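Long-range contact in aminofutalosine deaminase (Helicobacter pylori, PDB 7LKK), which deaminates aminofutalosine in the menaquinone pathway, using a metal-dependent hydrolytic site in an amidohydrolase fold: residues 266-271 / 290-295. Residues are numbered along the deposited sequence; the frame is centred on the assembly and turned at random.
Sequences FKDTHT and QVKNAF. With EDO (1,2-ethanediol), chain H.
H270 lies on strand 269-275 and has CG anti to its backbone N (chi1 -179°), which carries the imidazole across to F295. CB lies near EDO O1. CG, ND1 and CD2 lie farther from F295 CE2 than the tip does. CE1 and NE2 both come to 3.3 Å from F295 CE2. F295 CE2 sits over one face of the imidazole, offset toward its rim. The two planes are turned 31° apart, so the rings cross obliquely. At the tip, NE2 is hydrogen-bonded to A371 O of helix 366-371, whose residues also touch F295. The backbone N of H270 binds the 1,2-ethanediol.

Both segments belong to one beta-alpha-beta unit of the TIM-barrel amidohydrolase fold, strand 269-275, helix 281-291 and strand 294-298. Between the parallel strands F295 N gives a hydrogen bond to T271 O (3.1 Å), beside a weak one from T271 N to N293 O. Where the helix ends, D268 N gives a hydrogen bond to Q290 O (2.9 Å) and T269 N one to V291 O (3.1 Å). V291 O also accepts from N293 N. K292, with positive phi, turns the chain out of the helix. Its NZ forms a salt bridge with D268 OD2 at 3.0 Å, reached from above the carboxylate plane.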
# COMPACT_ATOMS: atom_id res chain seq x y z
N PHE A 266 33.41 -0.32 -8.65
CA PHE A 266 32.57 0.12 -9.75
C PHE A 266 32.93 1.51 -10.25
O PHE A 266 32.12 2.14 -10.95
CB PHE A 266 31.10 0.07 -9.32
CG PHE A 266 30.64 -1.28 -8.86
CD1 PHE A 266 30.07 -2.18 -9.75
CD2 PHE A 266 30.79 -1.66 -7.54
CE1 PHE A 266 29.66 -3.43 -9.33
CE2 PHE A 266 30.39 -2.92 -7.11
CZ PHE A 266 29.82 -3.80 -8.00
N LYS A 267 34.13 1.99 -9.92
CA LYS A 267 34.57 3.31 -10.35
C LYS A 267 34.50 3.44 -11.87
O LYS A 267 34.96 2.56 -12.60
CB LYS A 267 35.99 3.57 -9.86
CG LYS A 267 36.61 4.86 -10.36
CD LYS A 267 37.80 5.27 -9.51
CE LYS A 267 39.05 5.44 -10.35
NZ LYS A 267 39.77 4.14 -10.54
N ASP A 268 33.93 4.55 -12.33
CA ASP A 268 33.79 4.87 -13.75
C ASP A 268 33.08 3.74 -14.51
O ASP A 268 33.58 3.18 -15.48
CB ASP A 268 35.15 5.17 -14.38
CG ASP A 268 35.88 6.30 -13.69
OD1 ASP A 268 37.04 6.10 -13.27
OD2 ASP A 268 35.30 7.40 -13.57
N THR A 269 31.87 3.43 -14.04
CA THR A 269 31.02 2.42 -14.67
C THR A 269 29.59 2.94 -14.74
O THR A 269 29.25 3.97 -14.16
CB THR A 269 31.05 1.09 -13.90
OG1 THR A 269 30.69 1.31 -12.53
CG2 THR A 269 32.43 0.44 -13.96
N HIS A 270 28.75 2.20 -15.47
CA HIS A 270 27.30 2.40 -15.47
C HIS A 270 26.71 1.28 -14.62
O HIS A 270 26.45 0.18 -15.11
CB HIS A 270 26.76 2.39 -16.90
CG HIS A 270 25.28 2.61 -17.00
ND1 HIS A 270 24.73 3.57 -17.82
CD2 HIS A 270 24.24 1.99 -16.39
CE1 HIS A 270 23.41 3.53 -17.72
NE2 HIS A 270 23.09 2.59 -16.85
N THR A 271 26.49 1.56 -13.33
CA THR A 271 26.09 0.54 -12.37
C THR A 271 24.83 0.96 -11.63
O THR A 271 24.76 2.07 -11.11
CB THR A 271 27.22 0.26 -11.37
OG1 THR A 271 28.38 -0.22 -12.06
CG2 THR A 271 26.78 -0.80 -10.36
N GLN A 290 32.50 8.32 -7.37
CA GLN A 290 33.37 7.26 -7.89
C GLN A 290 32.78 6.57 -9.12
O GLN A 290 33.50 6.35 -10.10
CB GLN A 290 33.64 6.23 -6.79
CG GLN A 290 34.59 6.70 -5.70
CD GLN A 290 36.00 6.93 -6.21
OE1 GLN A 290 36.80 6.00 -6.29
NE2 GLN A 290 36.31 8.18 -6.56
N VAL A 291 31.49 6.24 -9.09
CA VAL A 291 30.90 5.47 -10.19
C VAL A 291 30.64 6.36 -11.40
O VAL A 291 30.64 5.87 -12.54
CB VAL A 291 29.63 4.76 -9.70
CG1 VAL A 291 28.96 3.98 -10.83
CG2 VAL A 291 29.97 3.83 -8.55
N LYS A 292 30.41 7.66 -11.18
CA LYS A 292 30.14 8.66 -12.23
C LYS A 292 28.77 8.48 -12.85
O LYS A 292 28.02 9.45 -13.01
CB LYS A 292 31.21 8.61 -13.33
CG LYS A 292 32.64 8.86 -12.88
CD LYS A 292 32.79 10.11 -12.05
CE LYS A 292 34.27 10.41 -11.80
NZ LYS A 292 34.97 9.24 -11.19
N ASN A 293 28.41 7.25 -13.22
CA ASN A 293 27.10 6.97 -13.80
C ASN A 293 26.34 5.95 -12.96
O ASN A 293 25.94 4.89 -13.47
CB ASN A 293 27.24 6.50 -15.25
CG ASN A 293 27.50 7.65 -16.21
OD1 ASN A 293 26.64 8.50 -16.41
ND2 ASN A 293 28.69 7.67 -16.80
N ALA A 294 26.13 6.25 -11.69
CA ALA A 294 25.37 5.39 -10.79
C ALA A 294 23.88 5.68 -10.88
O ALA A 294 23.46 6.80 -11.17
CB ALA A 294 25.86 5.55 -9.35
N PHE A 295 23.08 4.65 -10.59
CA PHE A 295 21.62 4.76 -10.64
C PHE A 295 21.04 4.04 -9.43
O PHE A 295 21.09 2.81 -9.36
CB PHE A 295 21.07 4.18 -11.94
CG PHE A 295 21.44 4.96 -13.16
CD1 PHE A 295 20.66 6.02 -13.59
CD2 PHE A 295 22.58 4.64 -13.89
CE1 PHE A 295 21.01 6.75 -14.72
CE2 PHE A 295 22.94 5.37 -15.01
CZ PHE A 295 22.15 6.42 -15.43
C1 EDO H . 31.06 -0.42 -17.34
O1 EDO H . 29.71 -0.13 -16.98
C2 EDO H . 31.15 -0.65 -18.84
O2 EDO H . 30.53 -1.90 -19.17